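PDB 1W5T: ORC2 from Aeropyrum pernix, which binds DNA and ATP and takes part in the regulation of DNA replication, with an N-terminal AAA+ ATPase domain and a C-terminal winged-helix domain. Local coordinates for residues S105-Q110 against V142-F147; S149-P154 against S193-K198; I312-I317 against E397-I402. One frame throughout, in Å; residues are numbered along the deposited sequence.

Contact 1: residues S105-Q110 against V142-F147; sequences SLIVRQ and VILDEF
Ile-107 turns CG1 away from its own carbonyl carbon, to lie beside the backbone N (chi1 -66°), and then runs out nearly extended, while Val-142 sets CG1 opposite its backbone N (chi1 -175°). These torsions carry the Ile-107 terminal methyl from the helix to the strand, where CD1 meets Val-142 CG1 at 3.6 Å. The two side chains cross at about a right angle, and the next carbon back, Ile-107 CG1, is still 4.0 Å from Val-142 CG1. Two residues along the strand, Leu-144 adds a looser flank, its CD2 standing 4.4 Å from Ile-107 CD1. No hydrogen bond links the segments; a single isoleucine from helix 100-111 rests on two alternate strand residues, all three buried. Val-92 of the neighbouring strand 87-93 also touches Ile-107. Between Val-142 and Leu-144, Ile-143 faces the other side of the sheet and packs on helix 65-82, the helix of the P-loop. The strand is thus sandwiched by helices, and its end reaches the nucleotide site: Asp-145 OD2 is hydrogen-bonded to OG1 of the ATP-binding residue Thr-66, near the start of helix 65-82. Helix 100-111 belongs to the connection between parallel strands 87-93 and 139-145, a beta-alpha-beta crossover, and the hydrophobic run ending in Asp-145 and Glu-146 is consistent with the Walker B motif of a P-loop AAA+ ATPase.

Contact 2: residues S149-P154 against S193-K198; sequences SMLSSP and SYMREK
Leu-151 meets both Tyr-194 and Met-195 of helix 190-198 and so carries most of this contact. Ahead of it in the chain, Ser-149 faces elsewhere, its OG hydrogen-bonded to Glu-146 O, and Met-150 packs on Leu-161 and Ala-94. At Leu-151 the side chain points across the gap, with CG beside the backbone N (chi1 -58°), a torsion that directs the two methyls to Met-195 while CB is left against the tyrosine ring. That root of the side chain touches the ring near its CE2 corner: Leu-151 CB lies 3.9 Å from Tyr-194 CE2. The fork straddles the methionine, where Leu-151 CD1 comes to 3.6 Å from Met-195 CG and CD2 to 3.8 Å from the same Met-195 CG, the two side chains crossing at about a right angle. Leu-151 O lies 3.2 Å from Tyr-194 OH. Lys-198 folds back along its own helix, bent at chi2 and chi4, to bring NZ to the edge of the Tyr-194 ring in a weak hydrogen bond with OH. Past Leu-151 the chain continues as a loop through Ser-152 and Ser-153. Leu-161 of helix 158-165 adds a further neighbour to Leu-151, and Met-195 also packs on Phe-147, just beyond strand 139-145, and on Val-202 and Glu-203 of helix 200-203.

Contact 3: residues I312-I317 against E397-I402; sequences IILRLI and EVVDNI
Leu-314 and Val-399 form the buried flank of this helix pair, and Arg-315 and Asp-400 the partly exposed one, so that neighbouring residues on each helix serve two different kinds of contact. On the buried flank the touch is modest, Leu-314 CD2 lying 4.3 Å from Val-399 CG2, but Leu-303 of helix 300-304 packs on both residues and adds to the apolar cluster. Val-399 bridges the two flanks: its other methyl, CG1, lies 4.1 Å from Arg-315 CB, against the start of the arginine chain. The axes of 312-317 and 397-402 run nearly antiparallel, at 155°, and approach to 9.7 Å. Helices 308-322, 330-345 and 352-364, with the small antiparallel sheet of strands 328-329, 368-372 and 382-386, make up a winged-helix fold, against whose first helix the C-terminal helix 392-408 is laid here. Toward the solvent side the contact becomes polar and short. With CG opposite its backbone N and a bend at chi2, Arg-315 presents the NE side of its guanidinium to the carboxylate, a side-on salt bridge using the syn lone pair of each oxygen. The bond from Arg-315 NE to Asp-400 OD1, 2.8 Å, is almost straight at 178° and lies in the guanidinium plane; that from NH1 to Asp-400 OD2, also 2.8 Å, is more bent and tilted from that plane, consistent with the 33° between guanidinium and carboxylate. Arg-315 NH2 makes a further salt bridge to Glu-319 OE2, and Tyr-345 OH shares Asp-400 OD1 through a weak hydrogen bond.

How the contacts relate
The three contacts follow one another along the chain, each closing before the next opens, and they divide between two domains. Contacts 1 and 2 belong to the AAA+ domain, with centres about 18 Å apart, and strand 139-145 leads directly into helix 148-151. They also touch: Phe-147 CE2 lies 3.7 Å from Met-195 SD, and Leu-144 CD1 4.0 Å from Met-150 CE, so the two contacts adjoin. Contact 3 stands apart, its centre about 38 Å from that of contact 1 and about 28 Å from that of contact 2. It touches neither, its nearest atoms being about 19 Å and about 18 Å away respectively, as befits a separate winged-helix domain.

Contact 1: residues S105-Q110 against V142-F147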
ATOM      1  N   SER A 105      16.881   2.200 -15.655  1.00 17.75           N
ATOM      2  CA  SER A 105      16.652   2.878 -16.931  1.00 17.83           C
ATOM      3  C   SER A 105      15.321   3.622 -16.881  1.00 16.96           C
ATOM      4  O   SER A 105      15.150   4.675 -17.494  1.00 16.65           O
ATOM      5  CB  SER A 105      16.762   1.912 -18.109  1.00 17.91           C
ATOM      6  OG  SER A 105      15.751   0.928 -18.026  1.00 21.78           O
ATOM      7  N   LEU A 106      14.387   3.105 -16.101  1.00 17.21           N
ATOM      8  CA  LEU A 106      13.176   3.861 -15.816  1.00 17.40           C
ATOM      9  C   LEU A 106      13.523   5.167 -15.071  1.00 16.96           C
ATOM     10  O   LEU A 106      13.040   6.230 -15.439  1.00 17.34           O
ATOM     11  CB  LEU A 106      12.145   3.006 -15.051  1.00 17.34           C
ATOM     12  CG  LEU A 106      11.451   1.931 -15.907  1.00 18.84           C
ATOM     13  CD1 LEU A 106      10.613   1.002 -15.017  1.00 19.72           C
ATOM     14  CD2 LEU A 106      10.604   2.489 -17.086  1.00 16.32           C
ATOM     15  N   ILE A 107      14.397   5.108 -14.073  1.00 16.98           N
ATOM     16  CA  ILE A 107      14.778   6.336 -13.374  1.00 17.75           C
ATOM     17  C   ILE A 107      15.436   7.392 -14.321  1.00 18.42           C
ATOM     18  O   ILE A 107      15.076   8.570 -14.236  1.00 17.79           O
ATOM     19  CB  ILE A 107      15.636   6.046 -12.088  1.00 17.74           C
ATOM     20  CG1 ILE A 107      14.816   5.302 -11.025  1.00 17.25           C
ATOM     21  CG2 ILE A 107      16.222   7.326 -11.524  1.00 16.61           C
ATOM     22  CD1 ILE A 107      15.671   4.594  -9.982  1.00 19.27           C
ATOM     23  N   VAL A 108      16.366   6.981 -15.211  1.00 18.58           N
ATOM     24  CA  VAL A 108      16.935   7.930 -16.197  1.00 18.98           C
ATOM     25  C   VAL A 108      15.922   8.530 -17.193  1.00 19.93           C
ATOM     26  O   VAL A 108      15.979   9.735 -17.447  1.00 20.32           O
ATOM     27  CB  VAL A 108      18.264   7.455 -16.966  1.00 19.43           C
ATOM     28  CG1 VAL A 108      18.897   6.222 -16.399  1.00 17.51           C
ATOM     29  CG2 VAL A 108      18.054   7.339 -18.487  1.00 18.82           C
ATOM     30  N   ARG A 109      15.030   7.698 -17.766  1.00 20.74           N
ATOM     31  CA  ARG A 109      13.921   8.136 -18.628  1.00 21.69           C
ATOM     32  C   ARG A 109      13.259   9.355 -17.954  1.00 20.76           C
ATOM     33  O   ARG A 109      13.140  10.417 -18.552  1.00 21.19           O
ATOM     34  CB  ARG A 109      12.868   6.997 -18.800  1.00 22.71           C
ATOM     35  CG  ARG A 109      12.969   6.070 -20.069  1.00 29.21           C
ATOM     36  CD  ARG A 109      11.625   5.230 -20.458  1.00 38.78           C
ATOM     37  NE  ARG A 109      10.652   5.038 -19.354  1.00 43.02           N
ATOM     38  CZ  ARG A 109       9.337   5.339 -19.286  1.00 43.66           C
ATOM     39  NH1 ARG A 109       8.710   5.062 -18.159  1.00 42.37           N
ATOM     40  NH2 ARG A 109       8.644   5.891 -20.274  1.00 46.37           N
ATOM     41  N   GLN A 110      12.880   9.205 -16.693  1.00 19.90           N
ATOM     42  CA  GLN A 110      12.251  10.275 -15.921  1.00 20.08           C
ATOM     43  C   GLN A 110      13.058  11.561 -15.654  1.00 19.88           C
ATOM     44  O   GLN A 110      12.472  12.621 -15.558  1.00 19.52           O
ATOM     45  CB  GLN A 110      11.702   9.728 -14.613  1.00 20.08           C
ATOM     46  CG  GLN A 110      10.374   9.021 -14.849  1.00 23.26           C
ATOM     47  CD  GLN A 110       9.856   8.371 -13.627  1.00 25.03           C
ATOM     48  OE1 GLN A 110      10.001   7.168 -13.452  1.00 29.99           O
ATOM     49  NE2 GLN A 110       9.240   9.143 -12.779  1.00 26.13           N
ATOM     50  N   VAL A 142      14.060   9.666  -5.338  1.00 11.47           N
ATOM     51  CA  VAL A 142      13.519   8.506  -6.003  1.00 11.43           C
ATOM     52  C   VAL A 142      12.451   7.796  -5.142  1.00 10.89           C
ATOM     53  O   VAL A 142      12.737   7.370  -4.022  1.00 11.32           O
ATOM     54  CB  VAL A 142      14.661   7.487  -6.358  1.00 11.52           C
ATOM     55  CG1 VAL A 142      14.088   6.302  -7.193  1.00 11.95           C
ATOM     56  CG2 VAL A 142      15.812   8.177  -7.113  1.00 12.15           C
ATOM     57  N   ILE A 143      11.230   7.684  -5.643  1.00 10.08           N
ATOM     58  CA  ILE A 143      10.243   6.799  -4.994  1.00  9.71           C
ATOM     59  C   ILE A 143      10.350   5.404  -5.621  1.00 10.60           C
ATOM     60  O   ILE A 143      10.182   5.271  -6.832  1.00  9.99           O
ATOM     61  CB  ILE A 143       8.772   7.294  -5.180  1.00  9.78           C
ATOM     62  CG1 ILE A 143       8.600   8.758  -4.731  1.00  8.54           C
ATOM     63  CG2 ILE A 143       7.770   6.317  -4.477  1.00  6.51           C
ATOM     64  CD1 ILE A 143       7.269   9.389  -5.112  1.00  8.40           C
ATOM     65  N   LEU A 144      10.611   4.380  -4.797  1.00 10.97           N
ATOM     66  CA  LEU A 144      10.503   2.997  -5.254  1.00 11.76           C
ATOM     67  C   LEU A 144       9.299   2.377  -4.591  1.00 11.95           C
ATOM     68  O   LEU A 144       9.390   1.912  -3.458  1.00 12.35           O
ATOM     69  CB  LEU A 144      11.743   2.146  -4.938  1.00 11.77           C
ATOM     70  CG  LEU A 144      13.122   2.605  -5.425  1.00 12.09           C
ATOM     71  CD1 LEU A 144      14.259   1.804  -4.796  1.00 11.01           C
ATOM     72  CD2 LEU A 144      13.163   2.553  -6.952  1.00 14.76           C
ATOM     73  N   ASP A 145       8.192   2.364  -5.339  1.00 12.26           N
ATOM     74  CA  ASP A 145       6.912   1.764  -4.971  1.00 13.32           C
ATOM     75  C   ASP A 145       6.864   0.245  -5.122  1.00 14.18           C
ATOM     76  O   ASP A 145       7.589  -0.342  -5.926  1.00 14.60           O
ATOM     77  CB  ASP A 145       5.798   2.368  -5.824  1.00 12.99           C
ATOM     78  CG  ASP A 145       4.496   2.539  -5.069  1.00 14.17           C
ATOM     79  OD1 ASP A 145       4.285   1.922  -3.983  1.00 15.18           O
ATOM     80  OD2 ASP A 145       3.601   3.291  -5.490  1.00 13.00           O
ATOM     81  N   GLU A 146       5.974  -0.383  -4.353  1.00 14.80           N
ATOM     82  CA  GLU A 146       5.870  -1.836  -4.322  1.00 15.58           C
ATOM     83  C   GLU A 146       7.257  -2.406  -4.081  1.00 15.69           C
ATOM     84  O   GLU A 146       7.653  -3.359  -4.754  1.00 14.85           O
ATOM     85  CB  GLU A 146       5.289  -2.418  -5.630  1.00 15.61           C
ATOM     86  CG  GLU A 146       3.914  -1.907  -6.061  1.00 17.75           C
ATOM     87  CD  GLU A 146       2.763  -2.370  -5.170  1.00 22.02           C
ATOM     88  OE1 GLU A 146       1.621  -1.923  -5.375  1.00 25.98           O
ATOM     89  OE2 GLU A 146       2.972  -3.176  -4.261  1.00 26.01           O
ATOM     90  N   PHE A 147       7.959  -1.823  -3.102  1.00 15.59           N
ATOM     91  CA  PHE A 147       9.344  -2.149  -2.817  1.00 16.26           C
ATOM     92  C   PHE A 147       9.479  -3.612  -2.431  1.00 17.11           C
ATOM     93  O   PHE A 147      10.464  -4.265  -2.799  1.00 16.55           O
ATOM     94  CB  PHE A 147       9.923  -1.234  -1.714  1.00 16.01           C
ATOM     95  CG  PHE A 147      11.377  -1.484  -1.430  1.00 16.62           C
ATOM     96  CD1 PHE A 147      12.362  -1.155  -2.378  1.00 17.59           C
ATOM     97  CD2 PHE A 147      11.767  -2.065  -0.234  1.00 18.02           C
ATOM     98  CE1 PHE A 147      13.692  -1.387  -2.117  1.00 19.07           C
ATOM     99  CE2 PHE A 147      13.107  -2.308   0.041  1.00 18.64           C
ATOM    100  CZ  PHE A 147      14.073  -1.971  -0.888  1.00 19.42           C
TER

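Contact 2: residues S149-P154 against S193-K198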
ATOM      1  N   SER A 149       8.288  -6.138  -3.694  1.00 21.88           N
ATOM      2  CA  SER A 149       8.602  -6.958  -4.874  1.00 24.33           C
ATOM      3  C   SER A 149      10.079  -6.908  -5.294  1.00 25.46           C
ATOM      4  O   SER A 149      10.603  -7.793  -5.983  1.00 25.59           O
ATOM      5  CB  SER A 149       7.681  -6.660  -6.060  1.00 24.43           C
ATOM      6  OG  SER A 149       8.099  -5.517  -6.771  1.00 28.04           O
ATOM      7  N   MET A 150      10.771  -5.867  -4.868  1.00 27.14           N
ATOM      8  CA  MET A 150      12.194  -5.812  -5.109  1.00 28.28           C
ATOM      9  C   MET A 150      12.918  -6.733  -4.158  1.00 29.68           C
ATOM     10  O   MET A 150      14.058  -7.053  -4.411  1.00 29.95           O
ATOM     11  CB  MET A 150      12.704  -4.396  -4.950  1.00 28.14           C
ATOM     12  CG  MET A 150      12.573  -3.570  -6.197  1.00 28.40           C
ATOM     13  SD  MET A 150      13.046  -1.869  -5.878  1.00 27.88           S
ATOM     14  CE  MET A 150      14.759  -2.024  -5.644  1.00 27.87           C
ATOM     15  N   LEU A 151      12.269  -7.160  -3.066  1.00 31.56           N
ATOM     16  CA  LEU A 151      12.895  -8.057  -2.072  1.00 32.73           C
ATOM     17  C   LEU A 151      12.646  -9.544  -2.345  1.00 34.57           C
ATOM     18  O   LEU A 151      13.472 -10.384  -1.992  1.00 35.10           O
ATOM     19  CB  LEU A 151      12.451  -7.703  -0.636  1.00 31.99           C
ATOM     20  CG  LEU A 151      12.754  -6.275  -0.181  1.00 30.90           C
ATOM     21  CD1 LEU A 151      11.928  -5.918   1.060  1.00 26.22           C
ATOM     22  CD2 LEU A 151      14.268  -6.033   0.016  1.00 25.95           C
ATOM     23  N   SER A 152      11.493  -9.872  -2.940  1.00 36.61           N
ATOM     24  CA  SER A 152      11.192 -11.248  -3.338  1.00 38.53           C
ATOM     25  C   SER A 152      11.323 -11.317  -4.862  1.00 40.06           C
ATOM     26  O   SER A 152      10.330 -11.285  -5.605  1.00 40.97           O
ATOM     27  CB  SER A 152       9.806 -11.700  -2.864  1.00 38.36           C
ATOM     28  OG  SER A 152       8.798 -10.810  -3.289  1.00 37.80           O
ATOM     29  N   SER A 153      12.569 -11.385  -5.308  1.00 41.04           N
ATOM     30  CA  SER A 153      12.926 -11.285  -6.711  1.00 41.94           C
ATOM     31  C   SER A 153      14.348 -11.833  -6.786  1.00 42.42           C
ATOM     32  O   SER A 153      15.284 -11.189  -6.300  1.00 42.12           O
ATOM     33  CB  SER A 153      12.899  -9.815  -7.142  1.00 42.29           C
ATOM     34  OG  SER A 153      12.703  -9.649  -8.543  1.00 42.85           O
ATOM     35  N   PRO A 154      14.510 -13.051  -7.306  1.00 42.77           N
ATOM     36  CA  PRO A 154      15.853 -13.624  -7.526  1.00 43.00           C
ATOM     37  C   PRO A 154      16.682 -12.819  -8.537  1.00 42.98           C
ATOM     38  O   PRO A 154      17.920 -12.784  -8.428  1.00 42.87           O
ATOM     39  CB  PRO A 154      15.562 -15.032  -8.048  1.00 43.15           C
ATOM     40  CG  PRO A 154      14.140 -15.328  -7.602  1.00 43.39           C
ATOM     41  CD  PRO A 154      13.438 -13.998  -7.671  1.00 43.22           C
ATOM     42  N   SER A 193      10.384  -6.841   8.038  1.00 25.18           N
ATOM     43  CA  SER A 193      10.754  -8.093   8.701  1.00 27.52           C
ATOM     44  C   SER A 193      11.759  -8.845   7.861  1.00 28.38           C
ATOM     45  O   SER A 193      12.743  -9.369   8.355  1.00 28.42           O
ATOM     46  CB  SER A 193       9.532  -8.990   8.950  1.00 27.37           C
ATOM     47  OG  SER A 193       8.585  -8.313   9.764  1.00 30.11           O
ATOM     48  N   TYR A 194      11.492  -8.883   6.566  1.00 30.03           N
ATOM     49  CA  TYR A 194      12.358  -9.552   5.606  1.00 31.48           C
ATOM     50  C   TYR A 194      13.753  -8.920   5.483  1.00 31.57           C
ATOM     51  O   TYR A 194      14.765  -9.612   5.607  1.00 31.18           O
ATOM     52  CB  TYR A 194      11.671  -9.611   4.239  1.00 32.08           C
ATOM     53  CG  TYR A 194      12.480 -10.328   3.202  1.00 34.65           C
ATOM     54  CD1 TYR A 194      12.220 -11.666   2.876  1.00 37.18           C
ATOM     55  CD2 TYR A 194      13.508  -9.664   2.541  1.00 37.40           C
ATOM     56  CE1 TYR A 194      12.976 -12.320   1.898  1.00 39.79           C
ATOM     57  CE2 TYR A 194      14.272 -10.297   1.581  1.00 40.51           C
ATOM     58  CZ  TYR A 194      14.009 -11.618   1.262  1.00 40.96           C
ATOM     59  OH  TYR A 194      14.786 -12.197   0.317  1.00 42.49           O
ATOM     60  N   MET A 195      13.792  -7.623   5.197  1.00 32.08           N
ATOM     61  CA  MET A 195      15.037  -6.845   5.207  1.00 32.82           C
ATOM     62  C   MET A 195      15.878  -7.030   6.483  1.00 33.51           C
ATOM     63  O   MET A 195      17.077  -7.128   6.369  1.00 33.01           O
ATOM     64  CB  MET A 195      14.769  -5.357   4.999  1.00 32.49           C
ATOM     65  CG  MET A 195      14.286  -4.976   3.622  1.00 32.10           C
ATOM     66  SD  MET A 195      13.897  -3.201   3.508  1.00 32.30           S
ATOM     67  CE  MET A 195      15.494  -2.555   3.251  1.00 32.97           C
ATOM     68  N   ARG A 196      15.254  -7.106   7.669  1.00 34.62           N
ATOM     69  CA  ARG A 196      15.980  -7.279   8.937  1.00 36.79           C
ATOM     70  C   ARG A 196      16.661  -8.631   8.982  1.00 37.27           C
ATOM     71  O   ARG A 196      17.801  -8.743   9.407  1.00 37.23           O
ATOM     72  CB  ARG A 196      15.056  -7.184  10.168  1.00 37.35           C
ATOM     73  CG  ARG A 196      15.532  -6.287  11.314  1.00 40.29           C
ATOM     74  CD  ARG A 196      16.883  -6.626  12.007  1.00 45.75           C
ATOM     75  NE  ARG A 196      16.867  -7.766  12.945  1.00 49.76           N
ATOM     76  CZ  ARG A 196      16.213  -7.816  14.122  1.00 52.23           C
ATOM     77  NH1 ARG A 196      16.274  -8.903  14.896  1.00 51.77           N
ATOM     78  NH2 ARG A 196      15.493  -6.781  14.535  1.00 53.79           N
ATOM     79  N   GLU A 197      15.936  -9.661   8.560  1.00 38.03           N
ATOM     80  CA  GLU A 197      16.425 -11.019   8.637  1.00 38.81           C
ATOM     81  C   GLU A 197      17.410 -11.352   7.517  1.00 38.96           C
ATOM     82  O   GLU A 197      18.342 -12.116   7.751  1.00 39.18           O
ATOM     83  CB  GLU A 197      15.261 -12.017   8.688  1.00 39.19           C
ATOM     84  CG  GLU A 197      15.004 -12.596  10.086  1.00 42.11           C
ATOM     85  CD  GLU A 197      15.041 -14.125  10.134  1.00 46.90           C
ATOM     86  OE1 GLU A 197      14.857 -14.781   9.073  1.00 46.93           O
ATOM     87  OE2 GLU A 197      15.238 -14.684  11.245  1.00 49.50           O
ATOM     88  N   LYS A 198      17.233 -10.764   6.329  1.00 38.55           N
ATOM     89  CA  LYS A 198      18.059 -11.115   5.178  1.00 38.49           C
ATOM     90  C   LYS A 198      19.172 -10.122   4.876  1.00 38.11           C
ATOM     91  O   LYS A 198      20.283 -10.539   4.563  1.00 38.11           O
ATOM     92  CB  LYS A 198      17.215 -11.395   3.933  1.00 39.00           C
ATOM     93  CG  LYS A 198      17.643 -10.633   2.655  1.00 41.27           C
ATOM     94  CD  LYS A 198      17.611 -11.516   1.368  1.00 45.67           C
ATOM     95  CE  LYS A 198      18.175 -10.789   0.114  1.00 47.85           C
ATOM     96  NZ  LYS A 198      17.176 -10.008  -0.731  1.00 46.46           N
TER

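Contact 3: residues I312-I317 against E397-I402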
ATOM      1  N   ILE A 312      -7.832 -24.520   6.168  1.00 22.17           N
ATOM      2  CA  ILE A 312      -8.930 -25.166   6.882  1.00 21.64           C
ATOM      3  C   ILE A 312      -9.403 -24.355   8.123  1.00 21.08           C
ATOM      4  O   ILE A 312     -10.592 -24.218   8.373  1.00 20.94           O
ATOM      5  CB  ILE A 312      -8.580 -26.652   7.248  1.00 21.06           C
ATOM      6  CG1 ILE A 312      -8.558 -27.513   5.998  1.00 19.28           C
ATOM      7  CG2 ILE A 312      -9.616 -27.251   8.170  1.00 18.99           C
ATOM      8  CD1 ILE A 312      -7.491 -28.572   6.056  1.00 17.64           C
ATOM      9  N   ILE A 313      -8.458 -23.824   8.868  1.00 20.93           N
ATOM     10  CA  ILE A 313      -8.735 -23.024  10.054  1.00 21.06           C
ATOM     11  C   ILE A 313      -9.342 -21.671   9.701  1.00 20.84           C
ATOM     12  O   ILE A 313     -10.344 -21.230  10.334  1.00 20.60           O
ATOM     13  CB  ILE A 313      -7.463 -22.855  10.895  1.00 20.67           C
ATOM     14  CG1 ILE A 313      -6.918 -24.248  11.279  1.00 21.82           C
ATOM     15  CG2 ILE A 313      -7.774 -21.996  12.118  1.00 20.33           C
ATOM     16  CD1 ILE A 313      -5.410 -24.267  11.752  1.00 24.20           C
ATOM     17  N   LEU A 314      -8.773 -21.032   8.682  1.00 20.24           N
ATOM     18  CA  LEU A 314      -9.357 -19.809   8.144  1.00 20.67           C
ATOM     19  C   LEU A 314     -10.832 -20.004   7.738  1.00 20.83           C
ATOM     20  O   LEU A 314     -11.704 -19.203   8.083  1.00 20.21           O
ATOM     21  CB  LEU A 314      -8.529 -19.251   6.977  1.00 19.15           C
ATOM     22  CG  LEU A 314      -8.965 -17.884   6.427  1.00 18.14           C
ATOM     23  CD1 LEU A 314      -9.057 -16.869   7.560  1.00 17.77           C
ATOM     24  CD2 LEU A 314      -7.988 -17.351   5.342  1.00 16.58           C
ATOM     25  N   ARG A 315     -11.089 -21.076   7.008  1.00 21.93           N
ATOM     26  CA  ARG A 315     -12.437 -21.415   6.589  1.00 23.68           C
ATOM     27  C   ARG A 315     -13.393 -21.539   7.777  1.00 23.99           C
ATOM     28  O   ARG A 315     -14.488 -20.990   7.762  1.00 23.48           O
ATOM     29  CB  ARG A 315     -12.439 -22.715   5.777  1.00 24.24           C
ATOM     30  CG  ARG A 315     -13.696 -22.864   4.946  1.00 25.07           C
ATOM     31  CD  ARG A 315     -14.331 -24.211   5.023  1.00 26.46           C
ATOM     32  NE  ARG A 315     -15.164 -24.472   3.848  1.00 29.63           N
ATOM     33  CZ  ARG A 315     -16.501 -24.472   3.854  1.00 32.42           C
ATOM     34  NH1 ARG A 315     -17.162 -24.734   2.740  1.00 34.12           N
ATOM     35  NH2 ARG A 315     -17.186 -24.220   4.970  1.00 31.89           N
ATOM     36  N   LEU A 316     -12.945 -22.226   8.817  1.00 24.51           N
ATOM     37  CA  LEU A 316     -13.798 -22.486   9.952  1.00 25.81           C
ATOM     38  C   LEU A 316     -14.123 -21.202  10.708  1.00 26.57           C
ATOM     39  O   LEU A 316     -15.264 -20.977  11.111  1.00 26.73           O
ATOM     40  CB  LEU A 316     -13.154 -23.519  10.875  1.00 25.83           C
ATOM     41  CG  LEU A 316     -13.091 -24.974  10.416  1.00 25.61           C
ATOM     42  CD1 LEU A 316     -12.037 -25.664  11.233  1.00 25.21           C
ATOM     43  CD2 LEU A 316     -14.449 -25.707  10.531  1.00 25.18           C
ATOM     44  N   ILE A 317     -13.105 -20.352  10.881  1.00 27.42           N
ATOM     45  CA  ILE A 317     -13.277 -19.050  11.504  1.00 26.63           C
ATOM     46  C   ILE A 317     -14.236 -18.218  10.660  1.00 28.02           C
ATOM     47  O   ILE A 317     -15.098 -17.551  11.196  1.00 28.16           O
ATOM     48  CB  ILE A 317     -11.925 -18.373  11.685  1.00 25.81           C
ATOM     49  CG1 ILE A 317     -11.133 -19.091  12.784  1.00 24.50           C
ATOM     50  CG2 ILE A 317     -12.082 -16.879  11.968  1.00 24.26           C
ATOM     51  CD1 ILE A 317      -9.791 -18.447  13.200  1.00 15.16           C
ATOM     52  N   GLU A 397     -15.511 -19.553  -0.393  1.00 38.29           N
ATOM     53  CA  GLU A 397     -15.405 -19.997  -1.770  1.00 39.16           C
ATOM     54  C   GLU A 397     -13.936 -20.129  -2.193  1.00 38.71           C
ATOM     55  O   GLU A 397     -13.488 -21.232  -2.501  1.00 38.76           O
ATOM     56  CB  GLU A 397     -16.108 -18.987  -2.682  1.00 39.71           C
ATOM     57  CG  GLU A 397     -17.550 -19.319  -3.034  1.00 42.20           C
ATOM     58  CD  GLU A 397     -17.881 -18.993  -4.497  1.00 45.31           C
ATOM     59  OE1 GLU A 397     -18.619 -17.995  -4.741  1.00 47.21           O
ATOM     60  OE2 GLU A 397     -17.395 -19.727  -5.404  1.00 43.75           O
ATOM     61  N   VAL A 398     -13.195 -19.012  -2.190  1.00 38.27           N
ATOM     62  CA  VAL A 398     -11.794 -18.967  -2.642  1.00 37.63           C
ATOM     63  C   VAL A 398     -10.966 -20.032  -1.935  1.00 37.37           C
ATOM     64  O   VAL A 398     -10.247 -20.829  -2.562  1.00 37.34           O
ATOM     65  CB  VAL A 398     -11.151 -17.566  -2.403  1.00 37.84           C
ATOM     66  CG1 VAL A 398      -9.700 -17.531  -2.848  1.00 38.95           C
ATOM     67  CG2 VAL A 398     -11.904 -16.478  -3.135  1.00 38.10           C
ATOM     68  N   VAL A 399     -11.116 -20.066  -0.621  1.00 36.64           N
ATOM     69  CA  VAL A 399     -10.352 -20.956   0.228  1.00 36.24           C
ATOM     70  C   VAL A 399     -10.591 -22.419  -0.125  1.00 36.65           C
ATOM     71  O   VAL A 399      -9.624 -23.193  -0.242  1.00 35.82           O
ATOM     72  CB  VAL A 399     -10.592 -20.619   1.729  1.00 35.47           C
ATOM     73  CG1 VAL A 399      -9.944 -21.625   2.657  1.00 33.20           C
ATOM     74  CG2 VAL A 399     -10.047 -19.218   2.003  1.00 34.86           C
ATOM     75  N   ASP A 400     -11.858 -22.794  -0.328  1.00 37.27           N
ATOM     76  CA  ASP A 400     -12.160 -24.194  -0.666  1.00 38.25           C
ATOM     77  C   ASP A 400     -11.403 -24.679  -1.909  1.00 37.47           C
ATOM     78  O   ASP A 400     -10.791 -25.758  -1.860  1.00 38.01           O
ATOM     79  CB  ASP A 400     -13.654 -24.459  -0.848  1.00 39.39           C
ATOM     80  CG  ASP A 400     -14.402 -24.502   0.466  1.00 42.38           C
ATOM     81  OD1 ASP A 400     -13.824 -24.970   1.473  1.00 48.59           O
ATOM     82  OD2 ASP A 400     -15.575 -24.084   0.582  1.00 43.92           O
ATOM     83  N   ASN A 401     -11.442 -23.881  -2.987  1.00 35.77           N
ATOM     84  CA  ASN A 401     -10.774 -24.213  -4.252  1.00 34.73           C
ATOM     85  C   ASN A 401      -9.249 -24.341  -4.085  1.00 33.86           C
ATOM     86  O   ASN A 401      -8.608 -25.145  -4.739  1.00 34.12           O
ATOM     87  CB  ASN A 401     -11.150 -23.242  -5.401  1.00 34.08           C
ATOM     88  CG  ASN A 401     -12.696 -23.187  -5.691  1.00 35.15           C
ATOM     89  OD1 ASN A 401     -13.460 -24.102  -5.332  1.00 32.93           O
ATOM     90  ND2 ASN A 401     -13.145 -22.091  -6.336  1.00 33.13           N
ATOM     91  N   ILE A 402      -8.684 -23.577  -3.171  1.00 32.81           N
ATOM     92  CA  ILE A 402      -7.249 -23.583  -2.973  1.00 31.36           C
ATOM     93  C   ILE A 402      -6.880 -24.841  -2.210  1.00 31.00           C
ATOM     94  O   ILE A 402      -5.847 -25.470  -2.493  1.00 31.07           O
ATOM     95  CB  ILE A 402      -6.794 -22.290  -2.272  1.00 30.72           C
ATOM     96  CG1 ILE A 402      -7.101 -21.091  -3.184  1.00 32.22           C
ATOM     97  CG2 ILE A 402      -5.335 -22.345  -1.962  1.00 29.76           C
ATOM     98  CD1 ILE A 402      -6.781 -19.704  -2.607  1.00 33.70           C
TER